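PDB 2VK2: galactofuranose-binding protein YtfQ, which binds alpha- and beta-galactofuranose in the periplasm and serves as the solute-binding component of the ABC transporter YtfQRT-YjfF. Local coordinates for residues A[7-12]-A[19-24]; A[29-34]-A[254-259]; A[45-50]-A[65-70]. All coordinates share one frame; numbering follows the deposited sequence.

Contact 1 of 3, residues A[7-12]-A[19-24]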
loop_
_atom_site.group_PDB
_atom_site.type_symbol
_atom_site.label_atom_id
_atom_site.label_comp_id
_atom_site.label_asym_id
_atom_site.label_seq_id
_atom_site.Cartn_x
_atom_site.Cartn_y
_atom_site.Cartn_z
ATOM N N PHE A 7 1.711 17.877 4.311
ATOM C CA PHE A 7 1.544 16.509 3.825
ATOM C C PHE A 7 0.073 16.267 3.528
ATOM O O PHE A 7 -0.762 16.272 4.434
ATOM C CB PHE A 7 2.079 15.530 4.881
ATOM C CG PHE A 7 1.894 14.056 4.559
ATOM C CD1 PHE A 7 1.741 13.582 3.256
ATOM C CD2 PHE A 7 1.928 13.127 5.595
ATOM C CE1 PHE A 7 1.590 12.215 3.008
ATOM C CE2 PHE A 7 1.785 11.770 5.351
ATOM C CZ PHE A 7 1.616 11.312 4.057
ATOM N N SER A 8 -0.241 16.097 2.243
ATOM C CA SER A 8 -1.565 15.667 1.822
ATOM C C SER A 8 -1.617 14.145 1.883
ATOM O O SER A 8 -1.077 13.456 1.015
ATOM C CB SER A 8 -1.891 16.153 0.410
ATOM O OG SER A 8 -3.152 15.651 0.003
ATOM N N GLN A 9 -2.263 13.647 2.933
ATOM C CA GLN A 9 -2.400 12.225 3.211
ATOM C C GLN A 9 -3.727 11.735 2.622
ATOM O O GLN A 9 -4.702 12.487 2.568
ATOM C CB GLN A 9 -2.335 12.028 4.740
ATOM C CG GLN A 9 -2.442 10.603 5.286
ATOM C CD GLN A 9 -1.427 9.649 4.688
ATOM O OE1 GLN A 9 -1.416 9.429 3.483
ATOM N NE2 GLN A 9 -0.590 9.050 5.535
ATOM N N VAL A 10 -3.755 10.485 2.164
ATOM C CA VAL A 10 -4.945 9.911 1.524
ATOM C C VAL A 10 -6.106 9.831 2.507
ATOM O O VAL A 10 -7.246 10.169 2.179
ATOM C CB VAL A 10 -4.660 8.485 0.985
ATOM C CG1 VAL A 10 -5.936 7.836 0.446
ATOM C CG2 VAL A 10 -3.578 8.515 -0.079
ATOM N N GLY A 11 -5.794 9.378 3.715
ATOM C CA GLY A 11 -6.789 9.120 4.744
ATOM C C GLY A 11 -6.224 8.136 5.747
ATOM O O GLY A 11 -5.029 8.149 6.022
ATOM N N SER A 12 -7.086 7.279 6.285
ATOM C CA SER A 12 -6.683 6.280 7.275
ATOM C C SER A 12 -7.392 4.960 6.992
ATOM O O SER A 12 -7.927 4.320 7.899
ATOM C CB SER A 12 -7.014 6.780 8.685
ATOM O OG SER A 12 -8.396 7.065 8.800
ATOM N N ALA A 19 -0.015 3.850 10.455
ATOM C CA ALA A 19 1.385 3.772 10.862
ATOM C C ALA A 19 2.257 4.753 10.076
ATOM O O ALA A 19 3.144 5.383 10.646
ATOM C CB ALA A 19 1.913 2.349 10.708
ATOM N N GLU A 20 2.010 4.881 8.773
ATOM C CA GLU A 20 2.756 5.840 7.955
ATOM C C GLU A 20 2.589 7.263 8.491
ATOM O O GLU A 20 3.556 8.021 8.563
ATOM C CB GLU A 20 2.307 5.785 6.493
ATOM C CG GLU A 20 3.152 6.647 5.560
ATOM C CD GLU A 20 2.478 6.928 4.234
ATOM O OE1 GLU A 20 1.253 7.166 4.216
ATOM O OE2 GLU A 20 3.191 6.912 3.207
ATOM N N THR A 21 1.361 7.616 8.854
ATOM C CA THR A 21 1.071 8.914 9.453
ATOM C C THR A 21 1.808 9.092 10.785
ATOM O O THR A 21 2.427 10.131 11.020
ATOM C CB THR A 21 -0.448 9.098 9.640
ATOM O OG1 THR A 21 -1.072 9.190 8.350
ATOM C CG2 THR A 21 -0.760 10.358 10.438
ATOM N N ASN A 22 1.755 8.078 11.644
ATOM C CA ASN A 22 2.466 8.118 12.925
ATOM C C ASN A 22 3.962 8.335 12.735
ATOM O O ASN A 22 4.576 9.154 13.419
ATOM C CB ASN A 22 2.255 6.815 13.706
ATOM C CG ASN A 22 0.844 6.667 14.251
ATOM O OD1 ASN A 22 0.111 7.643 14.403
ATOM N ND2 ASN A 22 0.463 5.433 14.558
ATOM N N VAL A 23 4.545 7.596 11.795
ATOM C CA VAL A 23 5.975 7.683 11.525
ATOM C C VAL A 23 6.353 9.022 10.877
ATOM O O VAL A 23 7.418 9.573 11.160
ATOM C CB VAL A 23 6.450 6.505 10.654
ATOM C CG1 VAL A 23 7.908 6.678 10.249
ATOM C CG2 VAL A 23 6.251 5.194 11.409
ATOM N N ALA A 24 5.480 9.555 10.024
ATOM C CA ALA A 24 5.699 10.888 9.464
ATOM C C ALA A 24 5.822 11.916 10.589
ATOM O O ALA A 24 6.711 12.765 10.575
ATOM C CB ALA A 24 4.570 11.263 8.518
HETATM O O HOH W 1 -3.724 8.665 8.374
#

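Contact 2 of 3, residues A[29-34]-A[254-259]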
loop_
_atom_site.group_PDB
_atom_site.type_symbol
_atom_site.label_atom_id
_atom_site.label_comp_id
_atom_site.label_asym_id
_atom_site.label_seq_id
_atom_site.Cartn_x
_atom_site.Cartn_y
_atom_site.Cartn_z
ATOM N N GLU A 29 9.187 15.316 14.011
ATOM C CA GLU A 29 9.479 15.802 15.357
ATOM C C GLU A 29 10.960 15.699 15.707
ATOM O O GLU A 29 11.547 16.667 16.187
ATOM C CB GLU A 29 8.627 15.058 16.386
ATOM C CG GLU A 29 7.170 15.514 16.383
ATOM C CD GLU A 29 6.188 14.442 16.818
ATOM O OE1 GLU A 29 6.603 13.454 17.461
ATOM O OE2 GLU A 29 4.985 14.594 16.510
ATOM N N LYS A 30 11.575 14.550 15.436
ATOM C CA LYS A 30 12.991 14.366 15.771
ATOM C C LYS A 30 13.931 15.181 14.876
ATOM O O LYS A 30 15.091 15.396 15.233
ATOM C CB LYS A 30 13.381 12.881 15.781
ATOM C CG LYS A 30 13.480 12.201 14.428
ATOM C CD LYS A 30 13.895 10.748 14.612
ATOM C CE LYS A 30 14.210 10.084 13.291
ATOM N NZ LYS A 30 14.780 8.720 13.478
ATOM N N ARG A 31 13.428 15.642 13.731
ATOM C CA ARG A 31 14.193 16.493 12.817
ATOM C C ARG A 31 13.947 17.986 13.050
ATOM O O ARG A 31 14.570 18.820 12.396
ATOM C CB ARG A 31 13.836 16.155 11.367
ATOM C CG ARG A 31 14.237 14.763 10.928
ATOM C CD ARG A 31 13.504 14.371 9.654
ATOM N NE ARG A 31 13.729 12.970 9.305
ATOM C CZ ARG A 31 14.699 12.527 8.507
ATOM N NH1 ARG A 31 15.552 13.367 7.932
ATOM N NH2 ARG A 31 14.809 11.225 8.271
ATOM N N GLY A 32 13.032 18.323 13.955
ATOM C CA GLY A 32 12.678 19.720 14.214
ATOM C C GLY A 32 11.871 20.357 13.093
ATOM O O GLY A 32 11.883 21.577 12.924
ATOM N N ILE A 33 11.164 19.526 12.332
ATOM C CA ILE A 33 10.367 19.980 11.196
ATOM C C ILE A 33 8.910 20.083 11.628
ATOM O O ILE A 33 8.391 19.192 12.304
ATOM C CB ILE A 33 10.507 19.004 10.007
ATOM C CG1 ILE A 33 11.940 19.044 9.464
ATOM C CG2 ILE A 33 9.504 19.340 8.900
ATOM C CD1 ILE A 33 12.254 17.957 8.458
ATOM N N THR A 34 8.266 21.188 11.260
ATOM C CA THR A 34 6.844 21.380 11.509
ATOM C C THR A 34 6.065 20.682 10.399
ATOM O O THR A 34 6.199 21.033 9.230
ATOM C CB THR A 34 6.485 22.881 11.535
ATOM O OG1 THR A 34 7.243 23.535 12.560
ATOM C CG2 THR A 34 5.004 23.084 11.801
ATOM N N PRO A 254 12.803 8.967 4.238
ATOM C CA PRO A 254 13.567 9.247 3.018
ATOM C C PRO A 254 13.171 10.550 2.307
ATOM O O PRO A 254 14.024 11.193 1.695
ATOM C CB PRO A 254 13.283 8.024 2.138
ATOM C CG PRO A 254 12.922 6.946 3.096
ATOM C CD PRO A 254 12.172 7.636 4.191
ATOM N N ALA A 255 11.902 10.943 2.389
ATOM C CA ALA A 255 11.466 12.216 1.813
ATOM C C ALA A 255 12.060 13.394 2.582
ATOM O O ALA A 255 12.553 14.348 1.975
ATOM C CB ALA A 255 9.952 12.302 1.782
ATOM N N PHE A 256 12.029 13.322 3.912
ATOM C CA PHE A 256 12.677 14.340 4.745
ATOM C C PHE A 256 14.186 14.389 4.493
ATOM O O PHE A 256 14.763 15.472 4.438
ATOM C CB PHE A 256 12.432 14.093 6.239
ATOM C CG PHE A 256 11.025 14.390 6.702
ATOM C CD1 PHE A 256 10.417 15.611 6.427
ATOM C CD2 PHE A 256 10.325 13.458 7.460
ATOM C CE1 PHE A 256 9.130 15.880 6.871
ATOM C CE2 PHE A 256 9.040 13.720 7.908
ATOM C CZ PHE A 256 8.440 14.935 7.611
ATOM N N ASP A 257 14.821 13.225 4.347
ATOM C CA ASP A 257 16.256 13.164 4.028
ATOM C C ASP A 257 16.561 13.951 2.756
ATOM O O ASP A 257 17.475 14.775 2.729
ATOM C CB ASP A 257 16.727 11.715 3.832
ATOM C CG ASP A 257 16.798 10.928 5.126
ATOM O OD1 ASP A 257 16.949 11.539 6.198
ATOM O OD2 ASP A 257 16.718 9.684 5.059
ATOM N N ALA A 258 15.789 13.682 1.707
ATOM C CA ALA A 258 15.959 14.352 0.418
ATOM C C ALA A 258 15.684 15.851 0.520
ATOM O O ALA A 258 16.415 16.661 -0.053
ATOM C CB ALA A 258 15.053 13.718 -0.627
ATOM N N LEU A 259 14.635 16.216 1.253
ATOM C CA LEU A 259 14.278 17.623 1.445
ATOM C C LEU A 259 15.390 18.394 2.152
ATOM O O LEU A 259 15.771 19.478 1.713
ATOM C CB LEU A 259 12.976 17.748 2.245
ATOM C CG LEU A 259 12.547 19.162 2.654
ATOM C CD1 LEU A 259 12.359 20.048 1.430
ATOM C CD2 LEU A 259 11.277 19.114 3.487
#

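Contact 3 of 3, residues A[45-50]-A[65-70]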
loop_
_atom_site.group_PDB
_atom_site.type_symbol
_atom_site.label_atom_id
_atom_site.label_comp_id
_atom_site.label_asym_id
_atom_site.label_seq_id
_atom_site.Cartn_x
_atom_site.Cartn_y
_atom_site.Cartn_z
ATOM N N GLU A 45 -9.969 15.148 -4.929
ATOM C CA GLU A 45 -10.250 16.585 -4.938
ATOM C C GLU A 45 -9.974 17.216 -3.572
ATOM O O GLU A 45 -9.554 18.369 -3.501
ATOM C CB GLU A 45 -11.673 16.890 -5.419
ATOM C CG GLU A 45 -11.934 18.383 -5.708
ATOM C CD GLU A 45 -11.072 18.972 -6.827
ATOM O OE1 GLU A 45 -10.450 18.215 -7.598
ATOM O OE2 GLU A 45 -11.035 20.216 -6.941
ATOM N N ASN A 46 -10.189 16.464 -2.491
ATOM C CA ASN A 46 -9.806 16.937 -1.158
ATOM C C ASN A 46 -8.294 17.122 -1.048
ATOM O O ASN A 46 -7.825 18.087 -0.446
ATOM C CB ASN A 46 -10.281 15.977 -0.064
ATOM C CG ASN A 46 -11.787 15.974 0.108
ATOM O OD1 ASN A 46 -12.477 16.928 -0.246
ATOM N ND2 ASN A 46 -12.303 14.893 0.677
ATOM N N GLN A 47 -7.536 16.203 -1.633
ATOM C CA GLN A 47 -6.082 16.318 -1.651
ATOM C C GLN A 47 -5.632 17.545 -2.440
ATOM O O GLN A 47 -4.743 18.269 -2.002
ATOM C CB GLN A 47 -5.439 15.061 -2.236
ATOM C CG GLN A 47 -5.635 13.812 -1.388
ATOM C CD GLN A 47 -4.670 12.716 -1.771
ATOM O OE1 GLN A 47 -4.900 11.979 -2.725
ATOM N NE2 GLN A 47 -3.571 12.613 -1.037
ATOM N N ILE A 48 -6.242 17.772 -3.601
ATOM C CA ILE A 48 -5.896 18.914 -4.439
ATOM C C ILE A 48 -6.176 20.221 -3.695
ATOM O O ILE A 48 -5.343 21.126 -3.702
ATOM C CB ILE A 48 -6.630 18.850 -5.799
ATOM C CG1 ILE A 48 -6.033 17.724 -6.648
ATOM C CG2 ILE A 48 -6.537 20.184 -6.536
ATOM C CD1 ILE A 48 -6.830 17.384 -7.876
ATOM N N LYS A 49 -7.323 20.303 -3.026
ATOM C CA LYS A 49 -7.639 21.462 -2.186
ATOM C C LYS A 49 -6.586 21.678 -1.096
ATOM O O LYS A 49 -6.177 22.809 -0.841
ATOM C CB LYS A 49 -9.019 21.313 -1.547
ATOM C CG LYS A 49 -10.173 21.447 -2.521
ATOM C CD LYS A 49 -11.471 21.028 -1.864
ATOM C CE LYS A 49 -12.667 21.251 -2.768
ATOM N NZ LYS A 49 -13.890 20.677 -2.148
ATOM N N ALA A 50 -6.147 20.594 -0.463
ATOM C CA ALA A 50 -5.132 20.681 0.587
ATOM C C ALA A 50 -3.803 21.185 0.035
ATOM O O ALA A 50 -3.162 22.046 0.640
ATOM C CB ALA A 50 -4.947 19.332 1.264
ATOM N N ALA A 65 0.694 11.789 -0.813
ATOM C CA ALA A 65 0.455 10.378 -1.105
ATOM C C ALA A 65 -0.708 10.362 -2.091
ATOM O O ALA A 65 -1.854 10.512 -1.685
ATOM C CB ALA A 65 0.110 9.619 0.168
ATOM N N PRO A 66 -0.411 10.255 -3.401
ATOM C CA PRO A 66 -1.467 10.479 -4.395
ATOM C C PRO A 66 -2.460 9.322 -4.475
ATOM O O PRO A 66 -2.078 8.212 -4.829
ATOM C CB PRO A 66 -0.685 10.619 -5.708
ATOM C CG PRO A 66 0.547 9.830 -5.495
ATOM C CD PRO A 66 0.886 9.958 -4.035
ATOM N N VAL A 67 -3.727 9.587 -4.163
ATOM C CA VAL A 67 -4.701 8.501 -4.026
ATOM C C VAL A 67 -4.824 7.689 -5.320
ATOM O O VAL A 67 -4.869 6.456 -5.278
ATOM C CB VAL A 67 -6.085 9.010 -3.541
ATOM C CG1 VAL A 67 -6.699 10.000 -4.526
ATOM C CG2 VAL A 67 -7.026 7.839 -3.278
ATOM N N VAL A 68 -4.859 8.387 -6.454
ATOM C CA VAL A 68 -4.832 7.762 -7.777
ATOM C C VAL A 68 -3.708 8.391 -8.600
ATOM O O VAL A 68 -3.153 9.414 -8.206
ATOM C CB VAL A 68 -6.182 7.916 -8.511
ATOM C CG1 VAL A 68 -7.294 7.226 -7.729
ATOM C CG2 VAL A 68 -6.512 9.388 -8.751
ATOM N N ALA A 69 -3.375 7.780 -9.733
ATOM C CA ALA A 69 -2.201 8.186 -10.516
ATOM C C ALA A 69 -2.461 9.353 -11.470
ATOM O O ALA A 69 -1.518 10.033 -11.886
ATOM C CB ALA A 69 -1.656 7.003 -11.293
ATOM N N THR A 70 -3.732 9.566 -11.810
ATOM C CA THR A 70 -4.145 10.541 -12.816
ATOM C C THR A 70 -4.567 11.858 -12.179
ATOM O O THR A 70 -4.901 11.905 -10.996
ATOM C CB THR A 70 -5.359 10.006 -13.607
ATOM O OG1 THR A 70 -6.395 9.636 -12.687
ATOM C CG2 THR A 70 -4.970 8.795 -14.439
#

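Contact 1 of 3, residues A[7-12]-A[19-24]
Gln9 reaches from the end of strand 4-9 to Glu20 and Thr21 on helix 15-31, joining the first two elements of the beta-alpha-beta unit that opens the N-terminal domain of this periplasmic sugar-binding protein. Strand and helix run nearly antiparallel. The tight part of the contact is the Gln9 amide. With CG anti to the backbone N and the chain bent at chi2 (54°), the amide swings up to the helix, where both N-H groups of NE2 find an acceptor close to the amide plane. Gln9 NE2 bonds Glu20 OE1 at 2.9 Å, almost straight (170°) and on the anti side, though 34° out of the carboxylate plane; Gln9 NE2 also bonds Thr21 OG1 at 2.9 Å. At the far side of the amide, Gln9 OE1 accepts from Val10 N at 2.9 Å and from Arg17, a sugar-binding residue that also makes a salt bridge with Glu20. Donors and acceptors are thus sorted in a way that fixes the flip of the amide. A leucine here would probably leave Glu20 OE1, Val10 N and Arg17 each short of a partner and take one of the bonds of the Thr21 hydroxyl. Glu20 OE2 lies near Asp90 of the sugar site, a closeness of like charges that may favour protonation in the pair. Deeper along the strand the contact is apolar and buried: Phe7 CE2 stands 4.2 Å from Ala24 CB, alanine's single methyl letting the helix come close to the ring, which it meets obliquely, while Glu20 OE1 comes to the ring edge. The loose side is at Thr21, which is partly exposed; there the segments part and one water spans the gap, donating to Gly11 O at 2.7 Å and lying 2.7 Å from Thr21 OG1.

Contact 2 of 3, residues A[29-34]-A[254-259]
Arg31 and Asp257 form the ionic part of this contact between the C-terminal end of helix 15-31 and helix 252-265. The guanidinium comes end-on, with Arg31 NH1 at 2.9 Å and Arg31 NH2 at 3.0 Å from one and the same oxygen, Asp257 OD1. That oxygen lies near the guanidinium plane, but both nitrogens approach it from one face of the carboxylate, whose plane is turned by 58°. Neither bond is straight, as expected when two donors share one acceptor. Glu27 takes Arg31 NE and Glu260 takes NH1, so three carboxylates surround the group and probably steady its positive charge. Arginine suits this place because its chain, extended from CG to NE, spans the distance between helices and still offers several N-H groups.

The apolar part lies beneath. Phe256 CB sits under one face of the guanidinium, 3.5 Å from Arg31 NE, and the ring is tilted by 31° to that group. Ile33, just past Gly32, adds its CD1, 3.6 Å from Phe256 CD1. Isoleucine suits the place because both its branches reach the ring, CG2 approaching Phe256 CE1.

The backbone sets Ile33 there: Gly32, at a positive phi (72°) that favours glycine, forms a Schellman motif after the helix and turns the chain toward strand 34-39. Phe256 also reaches Val5 and Phe63 on the sheet. Both helices thus pack on the parallel sheet, with Phe256 and Ile33 on the sheet side, in the N-terminal alpha/beta lobe of a type I periplasmic-binding fold, to which helix 252-265 returns after the chain has built most of the other lobe.

Contact 3 of 3, residues A[45-50]-A[65-70]
Gln47 NE2 is gripped by two oxygens, Ala65 O across the contact and Ser8 OG on strand 4-9. Gln47 NE2 bonds Ala65 O at 2.8 Å, nearly straight (172°); the bond leaves in the plane of the Gln47 amide but arrives above the plane of the Ala65 carbonyl, 42° out of it. The other end of the same amide works as an acceptor: Val67 N donates to Gln47 OE1 at 3.0 Å, in the carbonyl plane and on a lone pair. One side chain therefore satisfies a backbone C=O and a backbone N-H two residues apart, as a primary amide can because one N-H lies on the same side as its C=O, and the pair of bonds settles which way round the amide lies. Glutamine suits the position because it offers a donor and an acceptor without a charge in a buried place. Its chain runs extended beyond CG, which carries the amide from the helix surface to the loop.

Packing is close beside OE1. Val67 CG1, placed between the backbone N and the carbonyl carbon (chi1 61°), comes to 3.2 Å from Gln47 OE1, and Val67 CB to 3.3 Å, so the valine shields this buried oxygen. Pro66 lies between the two bonded residues; having no N-H, it brings no further donor to be satisfied there.

Sugar-binding residues adjoin the loop: Ala65 touches Asp90, and Val67 O accepts from Arg91. Ala65 still pairs with Ser8 through its backbone, so residues 65-70 carry on from strand 61-64 beside strand 4-9 and lead to helix 73-81, while helix 44-57 secures the start of the loop through Gln47.

All three contacts belong to the N-terminal lobe and its parallel sheet. Contacts 1 and 2 share helix 15-31 and touch where Ala24 O packs on Phe256 CE2; contact 3 meets contact 1 through Ser8, Val10 and Ala65 but stays about 10 Å, nearest atoms, from contact 2. Contacts 1 and 3 are buried near the sugar site and rely on glutamine amides bonded at both ends: in contact 1 the amide joins charged and hydroxyl side chains and a backbone N-H, in contact 3 mainly the backbone of a loop. Contact 2 is only partly buried and far from the site, where a charged cluster beside buried Phe256 and Ile33 ties together helices distant in sequence.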